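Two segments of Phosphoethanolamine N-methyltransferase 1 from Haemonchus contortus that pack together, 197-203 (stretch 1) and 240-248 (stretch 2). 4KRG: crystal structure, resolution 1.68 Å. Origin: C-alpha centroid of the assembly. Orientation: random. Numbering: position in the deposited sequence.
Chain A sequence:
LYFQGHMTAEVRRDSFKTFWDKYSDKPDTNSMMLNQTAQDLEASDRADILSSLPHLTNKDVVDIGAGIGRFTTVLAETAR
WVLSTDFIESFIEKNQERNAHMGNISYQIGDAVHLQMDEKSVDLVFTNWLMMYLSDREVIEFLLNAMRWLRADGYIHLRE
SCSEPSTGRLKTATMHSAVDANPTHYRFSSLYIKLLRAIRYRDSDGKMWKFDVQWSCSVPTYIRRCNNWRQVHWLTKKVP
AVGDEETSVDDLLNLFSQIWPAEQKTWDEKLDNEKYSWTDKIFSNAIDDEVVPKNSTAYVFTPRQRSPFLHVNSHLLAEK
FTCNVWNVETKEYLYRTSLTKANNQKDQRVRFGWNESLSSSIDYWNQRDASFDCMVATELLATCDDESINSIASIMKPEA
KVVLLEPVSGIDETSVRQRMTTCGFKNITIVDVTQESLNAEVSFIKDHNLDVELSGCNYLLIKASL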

ATOM      1  N   ARG A 197      10.099   0.214   6.195  1.00 20.98           N
ATOM      2  CA  ARG A 197      11.340  -0.096   5.491  1.00 21.36           C
ATOM      3  C   ARG A 197      12.564   0.418   6.240  1.00 23.95           C
ATOM      4  O   ARG A 197      13.654  -0.131   6.107  1.00 27.71           O
ATOM      5  CB  ARG A 197      11.318   0.476   4.067  1.00 19.30           C
ATOM      6  CG  ARG A 197      10.248  -0.123   3.157  1.00 18.66           C
ATOM      7  CD  ARG A 197      10.348   0.436   1.749  1.00 19.30           C
ATOM      8  NE  ARG A 197      11.534  -0.056   1.052  1.00 22.00           N
ATOM      9  CZ  ARG A 197      12.043   0.485  -0.051  1.00 23.93           C
ATOM     10  NH1 ARG A 197      11.486   1.560  -0.589  1.00 22.25           N
ATOM     11  NH2 ARG A 197      13.121  -0.043  -0.611  1.00 26.62           N
ATOM     12  N   ALA A 198      12.381   1.467   7.035  1.00 23.84           N
ATOM     13  CA  ALA A 198      13.497   2.094   7.742  1.00 24.97           C
ATOM     14  C   ALA A 198      13.974   1.279   8.938  1.00 24.83           C
ATOM     15  O   ALA A 198      15.170   1.236   9.223  1.00 30.05           O
ATOM     16  CB  ALA A 198      13.126   3.501   8.189  1.00 23.93           C
ATOM     17  N   ILE A 199      13.034   0.656   9.644  1.00 20.62           N
ATOM     18  CA  ILE A 199      13.325  -0.010  10.912  1.00 20.31           C
ATOM     19  C   ILE A 199      14.469  -1.025  10.826  1.00 21.78           C
ATOM     20  O   ILE A 199      14.511  -1.869   9.927  1.00 24.27           O
ATOM     21  CB  ILE A 199      12.055  -0.681  11.502  1.00 22.89           C
ATOM     22  CG1 ILE A 199      11.119   0.379  12.081  1.00 21.57           C
ATOM     23  CG2 ILE A 199      12.412  -1.686  12.593  1.00 22.52           C
ATOM     24  CD1 ILE A 199       9.755  -0.153  12.474  1.00 22.15           C
ATOM     25  N   ARG A 200      15.405  -0.906  11.762  1.00 24.16           N
ATOM     26  CA  ARG A 200      16.461  -1.887  11.962  1.00 23.80           C
ATOM     27  C   ARG A 200      16.490  -2.195  13.447  1.00 27.35           C
ATOM     28  O   ARG A 200      16.767  -1.314  14.257  1.00 30.54           O
ATOM     29  CB  ARG A 200      17.812  -1.321  11.531  1.00 24.53           C
ATOM     30  CG  ARG A 200      17.915  -0.978  10.060  1.00 25.44           C
ATOM     31  CD  ARG A 200      17.754  -2.210   9.206  1.00 25.97           C
ATOM     32  NE  ARG A 200      17.891  -1.904   7.789  1.00 28.91           N
ATOM     33  CZ  ARG A 200      16.907  -1.443   7.027  1.00 27.17           C
ATOM     34  NH1 ARG A 200      15.704  -1.228   7.541  1.00 24.68           N
ATOM     35  NH2 ARG A 200      17.133  -1.194   5.747  1.00 32.11           N
ATOM     36  N   TYR A 201      16.206  -3.442  13.802  1.00 27.45           N
ATOM     37  CA  TYR A 201      16.124  -3.846  15.204  1.00 26.91           C
ATOM     38  C   TYR A 201      17.158  -4.908  15.556  1.00 26.52           C
ATOM     39  O   TYR A 201      17.244  -5.940  14.887  1.00 26.59           O
ATOM     40  CB  TYR A 201      14.723  -4.383  15.495  1.00 26.66           C
ATOM     41  CG  TYR A 201      14.542  -5.006  16.863  1.00 29.22           C
ATOM     42  CD1 TYR A 201      14.237  -4.224  17.965  1.00 28.01           C
ATOM     43  CD2 TYR A 201      14.655  -6.386  17.051  1.00 30.31           C
ATOM     44  CE1 TYR A 201      14.063  -4.792  19.215  1.00 30.57           C
ATOM     45  CE2 TYR A 201      14.481  -6.959  18.300  1.00 29.51           C
ATOM     46  CZ  TYR A 201      14.187  -6.158  19.375  1.00 29.16           C
ATOM     47  OH  TYR A 201      14.013  -6.720  20.616  1.00 30.78           O
ATOM     48  N   ARG A 202      17.934  -4.656  16.608  1.00 28.31           N
ATOM     49  CA  ARG A 202      18.844  -5.666  17.134  1.00 31.19           C
ATOM     50  C   ARG A 202      18.186  -6.387  18.299  1.00 30.98           C
ATOM     51  O   ARG A 202      17.805  -5.760  19.290  1.00 30.92           O
ATOM     52  CB  ARG A 202      20.161  -5.047  17.602  1.00 37.38           C
ATOM     53  CG  ARG A 202      21.210  -6.084  17.984  1.00 44.16           C
ATOM     54  CD  ARG A 202      22.553  -5.464  18.383  1.00 52.38           C
ATOM     55  NE  ARG A 202      23.341  -5.006  17.238  1.00 57.67           N
ATOM     56  CZ  ARG A 202      24.192  -5.767  16.550  1.00 59.56           C
ATOM     57  NH1 ARG A 202      24.373  -7.035  16.886  1.00 61.86           N
ATOM     58  NH2 ARG A 202      24.863  -5.260  15.525  1.00 57.43           N
ATOM     59  N   ASP A 203      18.054  -7.705  18.186  1.00 28.88           N
ATOM     60  CA  ASP A 203      17.399  -8.468  19.240  1.00 28.11           C
ATOM     61  C   ASP A 203      18.338  -8.760  20.420  1.00 30.93           C
ATOM     62  O   ASP A 203      19.484  -8.308  20.435  1.00 31.69           O
ATOM     63  CB  ASP A 203      16.687  -9.724  18.685  1.00 26.81           C
ATOM     64  CG  ASP A 203      17.644 -10.806  18.187  1.00 29.71           C
ATOM     65  OD1 ASP A 203      18.821 -10.836  18.592  1.00 31.97           O
ATOM     66  OD2 ASP A 203      17.196 -11.665  17.398  1.00 28.46           O
ATOM     67  N   PRO A 240      16.337 -10.957   8.000  1.00 24.85           N
ATOM     68  CA  PRO A 240      17.632 -10.511   8.521  1.00 28.75           C
ATOM     69  C   PRO A 240      18.159  -9.262   7.814  1.00 29.19           C
ATOM     70  O   PRO A 240      17.967  -9.113   6.610  1.00 29.30           O
ATOM     71  CB  PRO A 240      18.552 -11.698   8.225  1.00 30.01           C
ATOM     72  CG  PRO A 240      17.626 -12.875   8.058  1.00 30.28           C
ATOM     73  CD  PRO A 240      16.412 -12.307   7.415  1.00 25.72           C
ATOM     74  N   ALA A 241      18.804  -8.375   8.564  1.00 29.53           N
ATOM     75  CA  ALA A 241      19.483  -7.223   7.988  1.00 29.88           C
ATOM     76  C   ALA A 241      20.964  -7.277   8.354  1.00 37.77           C
ATOM     77  O   ALA A 241      21.428  -6.494   9.184  1.00 39.51           O
ATOM     78  CB  ALA A 241      18.868  -5.940   8.489  1.00 26.68           C
ATOM     79  N   VAL A 242      21.696  -8.200   7.732  1.00 40.62           N
ATOM     80  CA  VAL A 242      23.114  -8.409   8.036  1.00 44.91           C
ATOM     81  C   VAL A 242      23.942  -7.143   7.802  1.00 44.43           C
ATOM     82  O   VAL A 242      23.871  -6.535   6.735  1.00 44.94           O
ATOM     83  CB  VAL A 242      23.712  -9.561   7.193  1.00 47.72           C
ATOM     84  CG1 VAL A 242      25.198  -9.721   7.480  1.00 49.51           C
ATOM     85  CG2 VAL A 242      22.974 -10.867   7.461  1.00 48.37           C
ATOM     86  N   GLY A 243      24.716  -6.747   8.807  1.00 43.66           N
ATOM     87  CA  GLY A 243      25.628  -5.630   8.662  1.00 41.40           C
ATOM     88  C   GLY A 243      25.002  -4.258   8.813  1.00 42.05           C
ATOM     89  O   GLY A 243      25.704  -3.250   8.766  1.00 47.34           O
ATOM     90  N   ASP A 244      23.687  -4.203   8.992  1.00 38.34           N
ATOM     91  CA  ASP A 244      23.015  -2.920   9.143  1.00 35.78           C
ATOM     92  C   ASP A 244      23.188  -2.393  10.562  1.00 38.72           C
ATOM     93  O   ASP A 244      23.637  -3.126  11.444  1.00 39.74           O
ATOM     94  CB  ASP A 244      21.535  -3.050   8.785  1.00 35.08           C
ATOM     95  CG  ASP A 244      21.312  -3.272   7.299  1.00 35.20           C
ATOM     96  OD1 ASP A 244      22.295  -3.559   6.581  1.00 39.24           O
ATOM     97  OD2 ASP A 244      20.152  -3.166   6.849  1.00 31.67           O
ATOM     98  N   GLU A 245      22.846  -1.124  10.775  1.00 39.63           N
ATOM     99  CA  GLU A 245      22.932  -0.514  12.103  1.00 39.07           C
ATOM    100  C   GLU A 245      21.544  -0.163  12.644  1.00 32.80           C
ATOM    101  O   GLU A 245      20.652   0.206  11.880  1.00 30.74           O
ATOM    102  CB  GLU A 245      23.812   0.738  12.070  1.00 43.52           C
ATOM    103  CG  GLU A 245      23.297   1.843  11.156  1.00 46.00           C
ATOM    104  CD  GLU A 245      23.990   3.176  11.397  1.00 50.33           C
ATOM    105  OE1 GLU A 245      25.111   3.175  11.946  1.00 53.91           O
ATOM    106  OE2 GLU A 245      23.412   4.225  11.045  1.00 51.03           O
ATOM    107  N   GLU A 246      21.370  -0.274  13.961  1.00 33.18           N
ATOM    108  CA  GLU A 246      20.066  -0.055  14.587  1.00 33.28           C
ATOM    109  C   GLU A 246      19.522   1.329  14.295  1.00 34.26           C
ATOM    110  O   GLU A 246      20.278   2.282  14.114  1.00 36.98           O
ATOM    111  CB  GLU A 246      20.149  -0.236  16.103  1.00 33.61           C
ATOM    112  CG  GLU A 246      20.469  -1.639  16.546  1.00 35.60           C
ATOM    113  CD  GLU A 246      20.655  -1.747  18.043  1.00 37.03           C
ATOM    114  OE1 GLU A 246      21.784  -2.068  18.478  1.00 39.12           O
ATOM    115  OE2 GLU A 246      19.675  -1.517  18.782  1.00 35.60           O
ATOM    116  N   THR A 247      18.202   1.431  14.243  1.00 32.17           N
ATOM    117  CA  THR A 247      17.559   2.724  14.143  1.00 31.38           C
ATOM    118  C   THR A 247      16.854   2.955  15.455  1.00 31.69           C
ATOM    119  O   THR A 247      15.969   2.189  15.826  1.00 29.30           O
ATOM    120  CB  THR A 247      16.533   2.771  13.006  1.00 27.08           C
ATOM    121  OG1 THR A 247      15.732   1.585  13.042  1.00 27.52           O
ATOM    122  CG2 THR A 247      17.234   2.859  11.665  1.00 28.20           C
ATOM    123  N   SER A 248      17.256   4.004  16.163  1.00 42.43           N
ATOM    124  CA  SER A 248      16.668   4.327  17.457  1.00 41.17           C
ATOM    125  C   SER A 248      15.269   4.904  17.281  1.00 38.24           C
ATOM    126  O   SER A 248      14.867   5.225  16.166  1.00 37.83           O
ATOM    127  CB  SER A 248      17.541   5.341  18.192  1.00 42.82           C
ATOM    128  OG  SER A 248      17.410   6.630  17.617  1.00 42.61           O
TER
HETATM  129  O   HOH W   1      17.107  -1.930  18.368  1.00 34.51           O
HETATM  130  O   HOH W   2      24.182  -2.123  16.808  1.00 47.03           O

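Stretch 1 leaves a helix at Ile-199, the first residue out of helical phi/psi, and runs on as an extended strand through Arg-202; stretch 2, without regular secondary structure, lies alongside it. The closest CA pair across the contact is Arg-200 and Glu-246, 4.8 Å apart. A type II turn from Ala-241 to Asp-244, closed by Asp-244 N to Ala-241 O at 3.2 Å, places Gly-243 at positive phi (81°), a conformation that favours glycine. Backbone pairing across the stretches rests on one nearly straight hydrogen bond, Thr-247 N to Arg-200 O (3.1 Å, 170°). The same carbonyl, Arg-200 O, also receives a CA-H...O contact from Glu-246 CA at 3.5 Å. In the other direction a side chain stands in for the backbone: Arg-200 N donates to Thr-247 OG1 at 2.8 Å, so Arg-200 is held through both its amide and its carbonyl. The methyl Thr-247 CG2 rests 3.6 Å from Ala-198 O.

Of all the residues in the contact, Arg-200 has the largest area covered by the other stretch. With chi1 and chi2 both m, its chain folds so that Arg-200 NE meets Asp-244 OD2 at 2.8 Å, a hydrogen-bonded salt bridge at the edge of the guanidinium, while Arg-200 CD packs 4.0 Å from Ala-241 CB. Arg-200 NH1 turns back to its own stretch, donating to Arg-197 O and Ile-199 O, each at 2.7 Å; the guanidinium thus ties the helix end to the turn. Arg-202, also pointing toward stretch 2, forms a looser pair at the exposed margin: Arg-202 NE lies 3.5 Å from Glu-246 OE1 in a salt bridge, and Arg-202 CB approaches Glu-246 CD at 3.4 Å. Water 2 bridges this pair, accepting from Arg-202 NE (3.0 Å) and donating to Glu-246 OE1 (2.9 Å). Water 1 donates to Glu-246 OE2 (2.6 Å) and accepts a weak bond from Arg-202 N (3.3 Å).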